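Local coordinates for exosome complex exonuclease RRP46 homolog (Oryza sativa Japonica Group, PDB 3HKM), which binds double-stranded DNA and single-stranded RNA, has hydrolytic DNase and phosphorolytic RNase activity in vitro, and is probably a component of the RNA-degrading exosome, at residues 94-99 with 131-136; 42-47 with 124-129; 22-25 with 29-32. One frame throughout, in Å; residues are numbered along the deposited sequence.

Interaction 1: 94-99 with 131-136; sequences LTVHPN and GIPLKH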
loop_
_atom_site.group_PDB
_atom_site.type_symbol
_atom_site.label_atom_id
_atom_site.label_comp_id
_atom_site.label_asym_id
_atom_site.label_seq_id
_atom_site.Cartn_x
_atom_site.Cartn_y
_atom_site.Cartn_z
ATOM N N LEU A 94 -9.563 -14.205 7.040
ATOM C CA LEU A 94 -10.986 -14.059 6.732
ATOM C C LEU A 94 -11.879 -15.005 7.522
ATOM O O LEU A 94 -13.101 -14.845 7.565
ATOM C CB LEU A 94 -11.224 -14.234 5.222
ATOM C CG LEU A 94 -10.594 -15.435 4.490
ATOM C CD1 LEU A 94 -9.046 -15.466 4.542
ATOM C CD2 LEU A 94 -11.170 -16.746 5.004
ATOM N N THR A 95 -11.251 -15.987 8.150
ATOM C CA THR A 95 -11.956 -17.040 8.857
ATOM C C THR A 95 -12.294 -16.681 10.314
ATOM O O THR A 95 -13.032 -17.403 10.980
ATOM C CB THR A 95 -11.115 -18.337 8.823
ATOM O OG1 THR A 95 -11.722 -19.338 9.650
ATOM C CG2 THR A 95 -9.698 -18.065 9.310
ATOM N N VAL A 96 -11.760 -15.567 10.806
ATOM C CA VAL A 96 -11.955 -15.200 12.208
ATOM C C VAL A 96 -13.345 -14.613 12.484
ATOM O O VAL A 96 -14.031 -15.040 13.426
ATOM C CB VAL A 96 -10.872 -14.214 12.701
ATOM C CG1 VAL A 96 -11.028 -13.963 14.194
ATOM C CG2 VAL A 96 -9.483 -14.757 12.397
ATOM N N HIS A 97 -13.758 -13.645 11.667
ATOM C CA HIS A 97 -15.018 -12.952 11.894
ATOM C C HIS A 97 -15.978 -13.081 10.723
ATOM O O HIS A 97 -16.187 -12.122 9.989
ATOM C CB HIS A 97 -14.765 -11.481 12.199
ATOM C CG HIS A 97 -14.156 -11.248 13.541
ATOM N ND1 HIS A 97 -12.848 -10.843 13.707
ATOM C CD2 HIS A 97 -14.666 -11.396 14.786
ATOM C CE1 HIS A 97 -12.583 -10.739 14.998
ATOM N NE2 HIS A 97 -13.671 -11.067 15.674
ATOM N N PRO A 98 -16.570 -14.272 10.557
ATOM C CA PRO A 98 -17.523 -14.575 9.484
ATOM C C PRO A 98 -18.772 -13.715 9.597
ATOM O O PRO A 98 -19.083 -13.236 10.697
ATOM C CB PRO A 98 -17.882 -16.040 9.737
ATOM C CG PRO A 98 -16.746 -16.582 10.544
ATOM C CD PRO A 98 -16.310 -15.443 11.405
ATOM N N ASN A 99 -19.475 -13.544 8.476
ATOM C CA ASN A 99 -20.648 -12.671 8.396
ATOM C C ASN A 99 -20.354 -11.289 8.944
ATOM O O ASN A 99 -21.050 -10.791 9.825
ATOM C CB ASN A 99 -21.853 -13.283 9.109
ATOM C CG ASN A 99 -23.148 -12.543 8.817
ATOM O OD1 ASN A 99 -24.063 -12.544 9.635
ATOM N ND2 ASN A 99 -23.230 -11.911 7.654
ATOM N N GLY A 131 -7.672 -3.299 14.703
ATOM C CA GLY A 131 -7.785 -4.646 15.242
ATOM C C GLY A 131 -8.418 -5.625 14.267
ATOM O O GLY A 131 -9.215 -6.477 14.649
ATOM N N ILE A 132 -8.070 -5.491 12.992
ATOM C CA ILE A 132 -8.529 -6.430 11.981
ATOM C C ILE A 132 -7.486 -7.521 11.911
ATOM O O ILE A 132 -6.307 -7.237 11.716
ATOM C CB ILE A 132 -8.640 -5.768 10.599
ATOM C CG1 ILE A 132 -9.370 -4.419 10.682
ATOM C CG2 ILE A 132 -9.301 -6.709 9.602
ATOM C CD1 ILE A 132 -10.775 -4.497 11.213
ATOM N N PRO A 133 -7.906 -8.777 12.079
ATOM C CA PRO A 133 -6.955 -9.895 12.061
ATOM C C PRO A 133 -6.251 -10.050 10.702
ATOM O O PRO A 133 -6.906 -10.249 9.679
ATOM C CB PRO A 133 -7.844 -11.115 12.357
ATOM C CG PRO A 133 -9.073 -10.558 12.996
ATOM C CD PRO A 133 -9.282 -9.215 12.370
ATOM N N LEU A 134 -4.923 -9.965 10.701
ATOM C CA LEU A 134 -4.143 -10.133 9.482
ATOM C C LEU A 134 -3.353 -11.441 9.514
ATOM O O LEU A 134 -2.976 -11.915 10.591
ATOM C CB LEU A 134 -3.175 -8.964 9.324
ATOM C CG LEU A 134 -3.544 -7.713 8.517
ATOM C CD1 LEU A 134 -4.980 -7.267 8.725
ATOM C CD2 LEU A 134 -2.562 -6.588 8.845
ATOM N N LYS A 135 -3.106 -12.024 8.336
ATOM C CA LYS A 135 -2.206 -13.177 8.205
ATOM C C LYS A 135 -0.751 -12.742 8.428
ATOM O O LYS A 135 0.073 -13.489 8.950
ATOM C CB LYS A 135 -2.312 -13.798 6.806
ATOM C CG LYS A 135 -3.653 -14.410 6.421
ATOM C CD LYS A 135 -3.501 -15.116 5.076
ATOM C CE LYS A 135 -4.831 -15.377 4.378
ATOM N NZ LYS A 135 -5.515 -16.620 4.857
ATOM N N HIS A 136 -0.450 -11.523 7.999
ATOM C CA HIS A 136 0.895 -10.969 8.047
ATOM C C HIS A 136 0.804 -9.511 7.623
ATOM O O HIS A 136 -0.207 -9.081 7.067
ATOM C CB HIS A 136 1.817 -11.718 7.082
ATOM C CG HIS A 136 1.181 -12.009 5.759
ATOM N ND1 HIS A 136 0.916 -11.025 4.831
ATOM C CD2 HIS A 136 0.726 -13.165 5.222
ATOM C CE1 HIS A 136 0.336 -11.565 3.773
ATOM N NE2 HIS A 136 0.210 -12.862 3.984
#

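Interaction 2: 42-47 with 124-129; sequences AAVYGP and CAALVF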
loop_
_atom_site.group_PDB
_atom_site.type_symbol
_atom_site.label_atom_id
_atom_site.label_comp_id
_atom_site.label_asym_id
_atom_site.label_seq_id
_atom_site.Cartn_x
_atom_site.Cartn_y
_atom_site.Cartn_z
ATOM N N ALA A 42 -5.900 6.611 5.607
ATOM C CA ALA A 42 -6.552 5.296 5.589
ATOM C C ALA A 42 -7.523 5.096 6.759
ATOM O O ALA A 42 -7.135 5.195 7.911
ATOM C CB ALA A 42 -5.495 4.189 5.592
ATOM N N ALA A 43 -8.785 4.802 6.456
ATOM C CA ALA A 43 -9.816 4.656 7.490
ATOM C C ALA A 43 -10.448 3.268 7.439
ATOM O O ALA A 43 -10.891 2.832 6.380
ATOM C CB ALA A 43 -10.891 5.738 7.335
ATOM N N VAL A 44 -10.487 2.580 8.579
ATOM C CA VAL A 44 -11.028 1.227 8.655
ATOM C C VAL A 44 -12.142 1.160 9.682
ATOM O O VAL A 44 -12.030 1.752 10.745
ATOM C CB VAL A 44 -9.955 0.210 9.065
ATOM C CG1 VAL A 44 -10.493 -1.208 8.926
ATOM C CG2 VAL A 44 -8.693 0.401 8.229
ATOM N N TYR A 45 -13.208 0.423 9.381
ATOM C CA TYR A 45 -14.373 0.436 10.260
ATOM C C TYR A 45 -14.693 -0.888 11.008
ATOM O O TYR A 45 -15.755 -1.463 10.826
ATOM C CB TYR A 45 -15.570 1.042 9.507
ATOM C CG TYR A 45 -15.265 2.471 9.093
ATOM C CD1 TYR A 45 -15.425 3.520 9.985
ATOM C CD2 TYR A 45 -14.749 2.763 7.835
ATOM C CE1 TYR A 45 -15.112 4.827 9.632
ATOM C CE2 TYR A 45 -14.429 4.069 7.472
ATOM C CZ TYR A 45 -14.615 5.094 8.377
ATOM O OH TYR A 45 -14.308 6.393 8.033
ATOM N N GLY A 46 -13.763 -1.331 11.871
ATOM C CA GLY A 46 -13.893 -2.545 12.680
ATOM C C GLY A 46 -14.608 -3.643 11.923
ATOM O O GLY A 46 -15.034 -3.426 10.793
ATOM N N PRO A 47 -14.737 -4.841 12.511
ATOM C CA PRO A 47 -15.575 -5.759 11.740
ATOM C C PRO A 47 -17.050 -5.507 12.060
ATOM O O PRO A 47 -17.435 -5.575 13.231
ATOM C CB PRO A 47 -15.123 -7.146 12.225
ATOM C CG PRO A 47 -13.871 -6.904 13.041
ATOM C CD PRO A 47 -14.026 -5.532 13.594
ATOM N N CYS A 124 -2.344 -1.031 5.587
ATOM C CA CYS A 124 -1.873 -2.091 6.475
ATOM C C CYS A 124 -1.771 -1.576 7.902
ATOM O O CYS A 124 -2.063 -2.299 8.855
ATOM C CB CYS A 124 -0.518 -2.637 6.028
ATOM S SG CYS A 124 0.174 -3.846 7.188
ATOM N N ALA A 125 -1.359 -0.322 8.044
ATOM C CA ALA A 125 -1.247 0.293 9.361
ATOM C C ALA A 125 -2.613 0.522 9.996
ATOM O O ALA A 125 -2.801 0.252 11.182
ATOM C CB ALA A 125 -0.479 1.596 9.280
ATOM N N ALA A 126 -3.561 1.025 9.209
ATOM C CA ALA A 126 -4.907 1.297 9.704
ATOM C C ALA A 126 -5.668 0.019 10.099
ATOM O O ALA A 126 -6.381 0.009 11.098
ATOM C CB ALA A 126 -5.692 2.099 8.696
ATOM N N LEU A 127 -5.514 -1.052 9.324
ATOM C CA LEU A 127 -6.095 -2.352 9.676
ATOM C C LEU A 127 -5.566 -2.847 11.011
ATOM O O LEU A 127 -6.321 -3.335 11.856
ATOM C CB LEU A 127 -5.767 -3.403 8.614
ATOM C CG LEU A 127 -6.409 -3.272 7.235
ATOM C CD1 LEU A 127 -5.651 -4.125 6.235
ATOM C CD2 LEU A 127 -7.874 -3.664 7.298
ATOM N N VAL A 128 -4.253 -2.751 11.182
ATOM C CA VAL A 128 -3.631 -3.161 12.433
ATOM C C VAL A 128 -4.216 -2.353 13.583
ATOM O O VAL A 128 -4.543 -2.903 14.638
ATOM C CB VAL A 128 -2.101 -2.987 12.391
ATOM C CG1 VAL A 128 -1.516 -3.096 13.786
ATOM C CG2 VAL A 128 -1.493 -4.013 11.467
ATOM N N PHE A 129 -4.360 -1.046 13.373
ATOM C CA PHE A 129 -4.884 -0.176 14.411
ATOM C C PHE A 129 -6.356 -0.422 14.719
ATOM O O PHE A 129 -6.794 -0.191 15.842
ATOM C CB PHE A 129 -4.684 1.294 14.067
ATOM C CG PHE A 129 -5.195 2.218 15.130
ATOM C CD1 PHE A 129 -4.543 2.313 16.358
ATOM C CD2 PHE A 129 -6.341 2.969 14.927
ATOM C CE1 PHE A 129 -5.016 3.154 17.352
ATOM C CE2 PHE A 129 -6.820 3.803 15.922
ATOM C CZ PHE A 129 -6.152 3.902 17.131
#

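Interaction 3: 22-25 with 29-32; sequences NPLD and GSAR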
loop_
_atom_site.group_PDB
_atom_site.type_symbol
_atom_site.label_atom_id
_atom_site.label_comp_id
_atom_site.label_asym_id
_atom_site.label_seq_id
_atom_site.Cartn_x
_atom_site.Cartn_y
_atom_site.Cartn_z
ATOM N N ASN A 22 -4.480 6.931 14.104
ATOM C CA ASN A 22 -5.906 7.254 14.016
ATOM C C ASN A 22 -6.329 8.707 14.209
ATOM O O ASN A 22 -6.798 9.091 15.282
ATOM C CB ASN A 22 -6.714 6.378 14.957
ATOM C CG ASN A 22 -6.468 6.706 16.407
ATOM O OD1 ASN A 22 -5.389 7.164 16.772
ATOM N ND2 ASN A 22 -7.467 6.466 17.249
ATOM N N PRO A 23 -6.193 9.513 13.155
ATOM C CA PRO A 23 -6.695 10.886 13.207
ATOM C C PRO A 23 -8.222 10.917 13.355
ATOM O O PRO A 23 -8.766 11.829 13.975
ATOM C CB PRO A 23 -6.289 11.456 11.840
ATOM C CG PRO A 23 -5.269 10.498 11.283
ATOM C CD PRO A 23 -5.603 9.176 11.847
ATOM N N LEU A 24 -8.900 9.923 12.793
ATOM C CA LEU A 24 -10.360 9.936 12.718
ATOM C C LEU A 24 -11.027 9.346 13.956
ATOM O O LEU A 24 -10.712 8.235 14.369
ATOM C CB LEU A 24 -10.831 9.198 11.463
ATOM C CG LEU A 24 -10.355 9.787 10.136
ATOM C CD1 LEU A 24 -10.530 8.778 9.023
ATOM C CD2 LEU A 24 -11.094 11.089 9.823
ATOM N N ASP A 25 -11.959 10.093 14.535
ATOM C CA ASP A 25 -12.658 9.655 15.745
ATOM C C ASP A 25 -13.704 8.572 15.471
ATOM O O ASP A 25 -13.976 7.731 16.336
ATOM C CB ASP A 25 -13.343 10.839 16.438
ATOM C CG ASP A 25 -12.386 11.971 16.761
ATOM O OD1 ASP A 25 -11.179 11.717 16.952
ATOM O OD2 ASP A 25 -12.851 13.126 16.837
ATOM N N GLY A 29 -10.053 2.238 13.070
ATOM C CA GLY A 29 -8.629 2.446 12.902
ATOM C C GLY A 29 -8.364 3.368 11.732
ATOM O O GLY A 29 -8.984 3.239 10.679
ATOM N N SER A 30 -7.452 4.312 11.910
ATOM C CA SER A 30 -7.031 5.118 10.780
ATOM C C SER A 30 -5.546 5.475 10.830
ATOM O O SER A 30 -4.900 5.383 11.868
ATOM C CB SER A 30 -7.923 6.357 10.611
ATOM O OG SER A 30 -7.847 7.244 11.710
ATOM N N ALA A 31 -5.015 5.869 9.681
ATOM C CA ALA A 31 -3.611 6.215 9.541
ATOM C C ALA A 31 -3.461 7.236 8.427
ATOM O O ALA A 31 -3.856 6.979 7.302
ATOM C CB ALA A 31 -2.786 4.969 9.223
ATOM N N ARG A 32 -2.916 8.401 8.753
ATOM C CA ARG A 32 -2.445 9.312 7.729
ATOM C C ARG A 32 -0.972 8.991 7.496
ATOM O O ARG A 32 -0.105 9.341 8.299
ATOM C CB ARG A 32 -2.633 10.775 8.138
ATOM C CG ARG A 32 -1.657 11.733 7.448
ATOM C CD ARG A 32 -2.006 13.196 7.675
ATOM N NE ARG A 32 -3.281 13.523 7.046
ATOM C CZ ARG A 32 -3.649 14.741 6.659
ATOM N NH1 ARG A 32 -2.839 15.771 6.818
ATOM N NH2 ARG A 32 -4.832 14.922 6.100
#

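Interaction 1: 94-99 with 131-136
P133 meets V96 and H97 in a surface contact between two loops, an example of how a proline ring can fill the space between two loops by packing. Residues 94-99 lie in the loop that runs from helix 77-91 to strand 100-110, and residues 131-136 in the one that runs from helix 115-130 to strand 138-145. G131 ends the second helix in a Schellman motif, after which the chain turns and brings P133 to the first loop. The proline ring carries the largest part of the contact. Its CG lies 3.9 Å from ND1 of H97, close to the plane of the imidazole, so the proline meets the aromatic edge and the two side chains stand at about a right angle. V96 fits in next to it: its CG2 approaches CB of P133 at 4.0 Å, and its CG1, anti to the backbone N (chi1 -175°), lies 3.5 Å above one face of the H97 ring, offset toward the rim. One valine thus touches the imidazole face with one methyl and the proline with both. At the other end of the contact K135 is extended until chi4 (-83°), where the chain bends and brings NZ to 3.7 Å from CD1 of L94. Backbone hydrogen bonds of P133 with L93 and of K135 with I91 hold the second loop against the chain leaving helix 77-91, while H97 also packs on P47 of strand 38-49. The contact is held by van der Waals packing, in which nitrogens of H97 and K135 lie against carbon without a hydrogen bond between the two segments. The lysine ammonium gains van der Waals contact from L94 but no charge partner there, and the imidazole is steadied by apolar neighbours at an edge and a face, a grip with little directional preference.

Interaction 2: 42-47 with 124-129
A126 and V44 bring helix 115-130 against strand 38-49, and the first shell of this contact is made of very few atoms. CG2 of V44 presses on CB of A126 at 3.5 Å, somewhat tighter than usual van der Waals contact, and the same methyl lies 3.7 Å from the backbone N of L127, so it rests on the helix backbone as well as on a side chain. The other methyl, CG1, is anti to the valine backbone N (chi1 -171°) and approaches CD2 of L127 at 3.9 Å, the two side chains running at about a right angle. L127 starts away from the strand and reaches it only with the end of its side chain. Two residues earlier on the strand, CB of A42 meets CB of A126 at 3.7 Å, while the carbonyl O of A42 lies 3.5 Å from that same A126 methyl. The axes of strand 42-44 and helix segment 124-129 approach to 7.5 Å, with their N-to-C directions 31° apart. Farther out, A126 also touches A31 of the adjoining strand 29-35, and V44 packs on T102 of strand 100-110 and on I132. Backbone bonds from A42 to A31, V44 to G29 and A43 to I105 fix the strand within the mixed sheet of the RNase PH domain. All four touching residues are buried. With methyl groups at A42 and A126, the helix can lie close to the sheet, and the side-chain contacts are all apolar, resting on close fit and the exclusion of water.

Interaction 3: 22-25 with 29-32
The hydroxyl OG of S30 takes the one well-formed hydrogen bond between the two segments. It accepts the backbone N-H of L24 at 3.1 Å, in a nearly straight bond (164° at the hydrogen), and it is hemmed in by carbon as well: CD of P23 makes an unusually tight approach, 3.0 Å from OG of S30. The serine torsion explains the reach, since chi1 of 63° puts OG between its own backbone N and carbonyl carbon, on the loop side of the strand. A second link joins the backbones, the N of N22 lying 2.8 Å from the carbonyl O of S30, but with an angle of 122° at the hydrogen this bond is weak. Apolar contacts fill in around the serine: CD1 of L24 packs on its CB at 3.9 Å, and CG of P23 rests against CB of R32 at 4.1 Å. With an alanine here in place of the serine the acceptor is gone, which is likely to leave the N-H of L24 without its mate and this part of the loop less firmly held. The contact lies where a loop connects the outermost strand 17-21 to its antiparallel neighbour 29-35. P23 and L24 reach over to L41 of strand 38-49, with L24 also on A43, whereas A31, pointing away from the loop, packs on A125 and A126 of helix 115-130.

In the fold
Interactions 2 and 3 involve strands 29-35 and 38-49 of the mixed sheet of the RNase PH domain and helix 115-130, which packs on it. Interaction 3 closes first along the chain; the segments of interactions 1 and 2 then alternate. The centres of interactions 2 and 3 are about 8 Å apart, and their strands are neighbours in the sheet, joined by backbone bonds. Interaction 1 lies about 12 Å from interaction 2, centre to centre, and its segment 131-136 continues from the end of helix 115-130; the centres of interactions 1 and 3 are about 20 Å apart, and the two do not touch. The buried helix-sheet contact thus lies between a surface contact of two loops and a partly buried loop-strand contact.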